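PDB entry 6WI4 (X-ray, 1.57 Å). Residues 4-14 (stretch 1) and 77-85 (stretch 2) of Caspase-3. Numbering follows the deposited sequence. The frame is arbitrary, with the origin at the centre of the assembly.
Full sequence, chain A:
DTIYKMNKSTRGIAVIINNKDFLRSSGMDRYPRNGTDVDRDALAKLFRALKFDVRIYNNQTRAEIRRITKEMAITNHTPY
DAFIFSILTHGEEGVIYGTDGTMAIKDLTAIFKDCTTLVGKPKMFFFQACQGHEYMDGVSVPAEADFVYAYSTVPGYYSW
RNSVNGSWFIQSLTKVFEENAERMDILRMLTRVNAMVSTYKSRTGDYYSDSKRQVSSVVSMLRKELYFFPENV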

ATOM      1  N   TYR A   4      -6.814   3.158 -18.652  1.00 13.19           N
ATOM      2  CA  TYR A   4      -7.441   4.210 -17.855  1.00 11.47           C
ATOM      3  C   TYR A   4      -6.954   5.588 -18.287  1.00 16.07           C
ATOM      4  O   TYR A   4      -5.778   5.776 -18.607  1.00 15.65           O
ATOM      5  CB  TYR A   4      -7.127   4.029 -16.371  1.00 12.03           C
ATOM      6  CG  TYR A   4      -7.861   2.892 -15.706  1.00 11.10           C
ATOM      7  CD1 TYR A   4      -9.226   2.967 -15.466  1.00  9.50           C
ATOM      8  CD2 TYR A   4      -7.176   1.747 -15.301  1.00  9.18           C
ATOM      9  CE1 TYR A   4      -9.902   1.923 -14.854  1.00  9.59           C
ATOM     10  CE2 TYR A   4      -7.846   0.705 -14.674  1.00 10.44           C
ATOM     11  CZ  TYR A   4      -9.192   0.792 -14.466  1.00  9.01           C
ATOM     12  OH  TYR A   4      -9.854  -0.251 -13.843  1.00 11.25           O
ATOM     13  N   LYS A   5      -7.861   6.562 -18.260  1.00 13.62           N
ATOM     14  CA  LYS A   5      -7.469   7.951 -18.467  1.00 14.15           C
ATOM     15  C   LYS A   5      -6.557   8.411 -17.339  1.00 14.27           C
ATOM     16  O   LYS A   5      -6.891   8.275 -16.162  1.00 15.41           O
ATOM     17  CB  LYS A   5      -8.709   8.842 -18.537  1.00 19.53           C
ATOM     18  N   MET A   6      -5.396   8.957 -17.703  1.00 14.20           N
ATOM     19  CA  MET A   6      -4.432   9.476 -16.735  1.00 16.68           C
ATOM     20  C   MET A   6      -3.734  10.659 -17.410  1.00 14.60           C
ATOM     21  O   MET A   6      -2.642  10.534 -17.966  1.00 16.31           O
ATOM     22  CB  MET A   6      -3.421   8.420 -16.291  1.00 13.83           C
ATOM     23  CG  MET A   6      -4.003   7.278 -15.466  1.00 14.18           C
ATOM     24  SD  MET A   6      -4.433   7.768 -13.789  1.00 15.40           S
ATOM     25  CE  MET A   6      -2.826   7.708 -13.020  1.00 15.25           C
ATOM     26  N   ASN A   7      -4.390  11.820 -17.373  1.00 18.16           N
ATOM     27  CA  ASN A   7      -3.821  12.992 -18.027  1.00 18.15           C
ATOM     28  C   ASN A   7      -3.934  14.301 -17.251  1.00 20.87           C
ATOM     29  O   ASN A   7      -3.452  15.322 -17.753  1.00 21.14           O
ATOM     30  CB  ASN A   7      -4.446  13.181 -19.425  1.00 20.57           C
ATOM     31  CG  ASN A   7      -5.952  13.374 -19.389  1.00 22.14           C
ATOM     32  OD1 ASN A   7      -6.513  13.878 -18.424  1.00 22.71           O
ATOM     33  ND2 ASN A   7      -6.614  12.990 -20.469  1.00 29.15           N
ATOM     34  N   LYS A   8      -4.529  14.321 -16.063  1.00 18.03           N
ATOM     35  CA  LYS A   8      -4.631  15.574 -15.324  1.00 17.98           C
ATOM     36  C   LYS A   8      -3.274  15.964 -14.742  1.00 20.50           C
ATOM     37  O   LYS A   8      -2.470  15.108 -14.368  1.00 19.29           O
ATOM     38  CB  LYS A   8      -5.674  15.458 -14.211  1.00 17.11           C
ATOM     39  CG  LYS A   8      -7.112  15.253 -14.686  1.00 18.64           C
ATOM     40  CD  LYS A   8      -7.519  16.302 -15.711  1.00 26.71           C
ATOM     41  CE  LYS A   8      -9.013  16.243 -16.016  1.00 34.62           C
ATOM     42  NZ  LYS A   8      -9.846  16.797 -14.911  1.00 37.80           N
ATOM     43  N   SER A   9      -3.024  17.281 -14.665  1.00 17.12           N
ATOM     44  CA  SER A   9      -1.745  17.774 -14.156  1.00 18.34           C
ATOM     45  C   SER A   9      -1.485  17.279 -12.739  1.00 16.01           C
ATOM     46  O   SER A   9      -0.349  16.932 -12.388  1.00 19.73           O
ATOM     47  CB  SER A   9      -1.723  19.303 -14.183  1.00 23.54           C
ATOM     48  OG  SER A   9      -2.072  19.796 -15.463  1.00 40.79           O
ATOM     49  N   THR A  10      -2.515  17.289 -11.907  1.00 16.16           N
ATOM     50  CA  THR A  10      -2.533  16.580 -10.635  1.00 14.54           C
ATOM     51  C   THR A  10      -3.454  15.379 -10.816  1.00 15.12           C
ATOM     52  O   THR A  10      -4.660  15.544 -11.018  1.00 16.00           O
ATOM     53  CB  THR A  10      -3.015  17.486  -9.511  1.00 18.71           C
ATOM     54  OG1 THR A  10      -2.086  18.563  -9.342  1.00 21.81           O
ATOM     55  CG2 THR A  10      -3.128  16.702  -8.212  1.00 16.75           C
ATOM     56  N   ARG A  11      -2.883  14.167 -10.752  1.00 14.52           N
ATOM     57  CA  ARG A  11      -3.654  12.965 -11.070  1.00 14.38           C
ATOM     58  C   ARG A  11      -4.703  12.657 -10.014  1.00 12.26           C
ATOM     59  O   ARG A  11      -5.739  12.057 -10.322  1.00 12.49           O
ATOM     60  CB  ARG A  11      -2.721  11.764 -11.207  1.00 14.00           C
ATOM     61  CG  ARG A  11      -1.685  11.872 -12.297  1.00 13.57           C
ATOM     62  CD  ARG A  11      -2.284  11.606 -13.683  1.00 14.96           C
ATOM     63  NE  ARG A  11      -1.221  11.184 -14.587  1.00 14.05           N
ATOM     64  CZ  ARG A  11      -0.646  11.960 -15.499  1.00 19.52           C
ATOM     65  NH1 ARG A  11       0.330  11.478 -16.255  1.00 15.01           N
ATOM     66  NH2 ARG A  11      -1.060  13.209 -15.675  1.00 18.56           N
ATOM     67  N   GLY A  12      -4.453  13.047  -8.778  1.00 12.10           N
ATOM     68  CA  GLY A  12      -5.327  12.691  -7.684  1.00 11.66           C
ATOM     69  C   GLY A  12      -4.584  12.859  -6.378  1.00  9.14           C
ATOM     70  O   GLY A  12      -3.449  13.332  -6.346  1.00 11.52           O
ATOM     71  N   ILE A  13      -5.252  12.469  -5.312  1.00  9.95           N
ATOM     72  CA  ILE A  13      -4.675  12.517  -3.975  1.00  9.84           C
ATOM     73  C   ILE A  13      -4.040  11.171  -3.677  1.00 10.12           C
ATOM     74  O   ILE A  13      -4.577  10.117  -4.052  1.00 11.45           O
ATOM     75  CB  ILE A  13      -5.745  12.872  -2.930  1.00 11.40           C
ATOM     76  CG1 ILE A  13      -6.344  14.250  -3.237  1.00 15.52           C
ATOM     77  CG2 ILE A  13      -5.164  12.843  -1.511  1.00 12.59           C
ATOM     78  CD1 ILE A  13      -7.641  14.506  -2.519  1.00 23.34           C
ATOM     79  N   ALA A  14      -2.892  11.200  -3.001  1.00 10.30           N
ATOM     80  CA  ALA A  14      -2.225   9.989  -2.529  1.00  9.22           C
ATOM     81  C   ALA A  14      -1.999  10.130  -1.033  1.00 11.15           C
ATOM     82  O   ALA A  14      -1.241  11.002  -0.601  1.00 12.21           O
ATOM     83  CB  ALA A  14      -0.898   9.759  -3.255  1.00 10.77           C
TER
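Stretch 2, residues 77-85: HTPYDAFIF

What forms the apolar centre of the contact? Ile-13 lies at its heart, with more of its surface covered by stretch 2 than any other residue of stretch 1. Its CD1 lies 3.9 Å from CE2 of the Tyr-80 ring, approaching obliquely, and its CB is 4.3 Å from CD1 of Phe-83, so this one side chain touches both Tyr-80 and Phe-83, and its CD1 also comes within 4.4 Å of CE1 of His-77. Ala-14 and Ile-84 meet on the same face of the sheet, CB to CB at 3.7 Å. Further back along the chain, Met-6, with all three chi angles in the m well, folds its SD to within 3.8 Å of the CB of Ala-82.

In which direction does stretch 2 run? It begins with a type I beta turn from His-77 to Tyr-80, closed by a hydrogen bond from Tyr-80 N to His-77 O at 2.9 Å, and ends as an extended strand through Phe-83, Ile-84 and Phe-85. This strand lies parallel to that of Ile-13 and Ala-14, with the CA atoms of Ala-14 and Ile-84 4.3 Å apart. Ile-84 N donates to Ile-13 O at 3.0 Å, and Ala-14 CA makes a CA-H...O contact of 3.3 Å with Ile-84 O. No direct hydrogen bond joins Ile-13 N to Ala-82 O, 4.1 Å away; water 6 fills the gap, accepting from Ile-13 N at 2.9 Å and donating to Ala-82 O at 2.8 Å.

Why can the chains come so close at Gly-12? Its CA lies 3.3 Å from Ala-82 O in a CA-H...O contact, and a CB in the ideal position would be 1.9 Å from that same oxygen, a clash. Gly-12 also packs over one face of the Tyr-80 ring, its CA 3.5 Å from CD1. Just before it, Arg-11 O accepts from Asp-81 N at 2.8 Å and, weakly, from Ala-82 N at 3.1 Å.

How is the polar edge held? Asp-81 points its CA-to-CB bond toward stretch 1, and its OD2 accepts from two successive backbone amides, Asn-7 N at 2.8 Å and Lys-8 N at 2.9 Å, tying the loop to the carboxylate. Within that loop, Arg-11 NH2 donates to Lys-8 O at 2.7 Å. Lys-8 reaches out to the turn, where its NZ makes a weak hydrogen bond of 3.3 Å to Pro-79 O. Water completes the margin: water 1 donates to Lys-5 O at 2.8 Å and Asp-81 O at 2.7 Å, while water 5 donates to Thr-10 O and Pro-79 O, both at 2.7 Å.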

ATOM      1  N   HIS A  77     -13.733  14.358  -6.366  1.00 15.09           N
ATOM      2  CA  HIS A  77     -12.666  13.808  -7.186  1.00 13.76           C
ATOM      3  C   HIS A  77     -12.884  14.052  -8.676  1.00 16.18           C
ATOM      4  O   HIS A  77     -12.116  13.538  -9.492  1.00 16.63           O
ATOM      5  CB  HIS A  77     -12.505  12.306  -6.910  1.00 13.08           C
ATOM      6  CG  HIS A  77     -12.037  11.989  -5.522  1.00 12.77           C
ATOM      7  ND1 HIS A  77     -10.703  11.918  -5.175  1.00 12.93           N
ATOM      8  CD2 HIS A  77     -12.732  11.712  -4.394  1.00 12.89           C
ATOM      9  CE1 HIS A  77     -10.601  11.609  -3.894  1.00 11.19           C
ATOM     10  NE2 HIS A  77     -11.817  11.474  -3.399  1.00 12.67           N
ATOM     11  N   THR A  78     -13.897  14.838  -9.051  1.00 18.47           N
ATOM     12  CA  THR A  78     -14.078  15.192 -10.457  1.00 16.89           C
ATOM     13  C   THR A  78     -12.824  15.766 -11.124  1.00 15.75           C
ATOM     14  O   THR A  78     -12.568  15.412 -12.287  1.00 19.13           O
ATOM     15  CB  THR A  78     -15.265  16.161 -10.585  1.00 18.90           C
ATOM     16  OG1 THR A  78     -16.437  15.548 -10.031  1.00 20.88           O
ATOM     17  CG2 THR A  78     -15.521  16.536 -12.047  1.00 22.53           C
ATOM     18  N   PRO A  79     -12.007  16.612 -10.482  1.00 15.70           N
ATOM     19  CA  PRO A  79     -10.798  17.096 -11.170  1.00 15.58           C
ATOM     20  C   PRO A  79      -9.683  16.068 -11.273  1.00 14.86           C
ATOM     21  O   PRO A  79      -8.647  16.370 -11.870  1.00 19.85           O
ATOM     22  CB  PRO A  79     -10.361  18.299 -10.319  1.00 24.21           C
ATOM     23  CG  PRO A  79     -10.967  18.079  -9.005  1.00 22.39           C
ATOM     24  CD  PRO A  79     -12.245  17.347  -9.226  1.00 20.17           C
ATOM     25  N   TYR A  80      -9.873  14.861 -10.747  1.00 14.65           N
ATOM     26  CA  TYR A  80      -8.812  13.870 -10.659  1.00 14.97           C
ATOM     27  C   TYR A  80      -9.121  12.665 -11.534  1.00 13.53           C
ATOM     28  O   TYR A  80     -10.272  12.400 -11.887  1.00 14.01           O
ATOM     29  CB  TYR A  80      -8.620  13.398  -9.215  1.00 11.45           C
ATOM     30  CG  TYR A  80      -8.273  14.504  -8.247  1.00 13.53           C
ATOM     31  CD1 TYR A  80      -7.276  15.417  -8.538  1.00 15.09           C
ATOM     32  CD2 TYR A  80      -8.951  14.625  -7.045  1.00 13.64           C
ATOM     33  CE1 TYR A  80      -6.954  16.436  -7.639  1.00 18.83           C
ATOM     34  CE2 TYR A  80      -8.644  15.640  -6.147  1.00 15.12           C
ATOM     35  CZ  TYR A  80      -7.652  16.531  -6.453  1.00 17.03           C
ATOM     36  OH  TYR A  80      -7.353  17.531  -5.544  1.00 20.58           O
ATOM     37  N   ASP A  81      -8.066  11.909 -11.836  1.00 12.95           N
ATOM     38  CA  ASP A  81      -8.169  10.681 -12.611  1.00 12.12           C
ATOM     39  C   ASP A  81      -8.056   9.416 -11.773  1.00 12.47           C
ATOM     40  O   ASP A  81      -8.409   8.337 -12.265  1.00 14.70           O
ATOM     41  CB  ASP A  81      -7.067  10.627 -13.678  1.00 13.20           C
ATOM     42  CG  ASP A  81      -7.278  11.631 -14.804  1.00 15.90           C
ATOM     43  OD1 ASP A  81      -8.445  11.937 -15.126  1.00 19.32           O
ATOM     44  OD2 ASP A  81      -6.261  12.097 -15.349  1.00 21.63           O
ATOM     45  N   ALA A  82      -7.562   9.510 -10.542  1.00 11.73           N
ATOM     46  CA  ALA A  82      -7.194   8.319  -9.782  1.00 11.88           C
ATOM     47  C   ALA A  82      -7.094   8.692  -8.310  1.00 11.39           C
ATOM     48  O   ALA A  82      -7.097   9.870  -7.954  1.00 10.49           O
ATOM     49  CB  ALA A  82      -5.873   7.734 -10.291  1.00 12.05           C
ATOM     50  N   PHE A  83      -6.981   7.671  -7.455  1.00 11.52           N
ATOM     51  CA  PHE A  83      -6.816   7.866  -6.014  1.00  9.23           C
ATOM     52  C   PHE A  83      -5.862   6.812  -5.483  1.00  8.23           C
ATOM     53  O   PHE A  83      -5.941   5.651  -5.891  1.00  9.76           O
ATOM     54  CB  PHE A  83      -8.157   7.774  -5.272  1.00 10.67           C
ATOM     55  CG  PHE A  83      -8.034   7.826  -3.769  1.00  9.29           C
ATOM     56  CD1 PHE A  83      -7.678   9.006  -3.133  1.00 10.26           C
ATOM     57  CD2 PHE A  83      -8.288   6.702  -2.996  1.00 12.40           C
ATOM     58  CE1 PHE A  83      -7.559   9.055  -1.747  1.00 12.39           C
ATOM     59  CE2 PHE A  83      -8.172   6.744  -1.614  1.00 13.52           C
ATOM     60  CZ  PHE A  83      -7.807   7.929  -0.990  1.00 13.58           C
ATOM     61  N   ILE A  84      -4.980   7.209  -4.563  1.00  8.14           N
ATOM     62  CA  ILE A  84      -4.027   6.299  -3.928  1.00 10.67           C
ATOM     63  C   ILE A  84      -4.193   6.380  -2.420  1.00  8.87           C
ATOM     64  O   ILE A  84      -4.240   7.481  -1.860  1.00  9.21           O
ATOM     65  CB  ILE A  84      -2.578   6.638  -4.319  1.00  8.46           C
ATOM     66  CG1 ILE A  84      -2.330   6.266  -5.778  1.00  7.87           C
ATOM     67  CG2 ILE A  84      -1.576   5.953  -3.367  1.00  9.83           C
ATOM     68  CD1 ILE A  84      -0.946   6.669  -6.277  1.00  9.21           C
ATOM     69  N   PHE A  85      -4.242   5.218  -1.765  1.00 10.01           N
ATOM     70  CA  PHE A  85      -4.204   5.114  -0.310  1.00  9.55           C
ATOM     71  C   PHE A  85      -3.124   4.113   0.074  1.00 10.44           C
ATOM     72  O   PHE A  85      -3.098   3.002  -0.455  1.00 11.23           O
ATOM     73  CB  PHE A  85      -5.561   4.667   0.248  1.00 10.28           C
ATOM     74  CG  PHE A  85      -5.578   4.489   1.735  1.00 12.41           C
ATOM     75  CD1 PHE A  85      -5.164   3.293   2.316  1.00 15.43           C
ATOM     76  CD2 PHE A  85      -6.042   5.500   2.553  1.00 18.15           C
ATOM     77  CE1 PHE A  85      -5.182   3.126   3.681  1.00 16.70           C
ATOM     78  CE2 PHE A  85      -6.064   5.333   3.933  1.00 15.80           C
ATOM     79  CZ  PHE A  85      -5.644   4.144   4.489  1.00 16.03           C
TER
HETATM   80  O   HOH W   1      -9.203   7.755 -14.754  1.00 17.23           O
HETATM   81  O   HOH W   2      -8.880  13.411 -17.086  1.00 32.53           O
HETATM   82  O   HOH W   3     -10.819  13.913 -14.382  1.00 27.31           O
HETATM   83  O   HOH W   4     -12.329  16.121 -15.607  1.00 39.74           O
HETATM   84  O   HOH W   5      -6.370  17.666 -11.229  1.00 24.37           O
HETATM   85  O   HOH W   6      -7.906  11.434  -5.779  1.00 11.45           O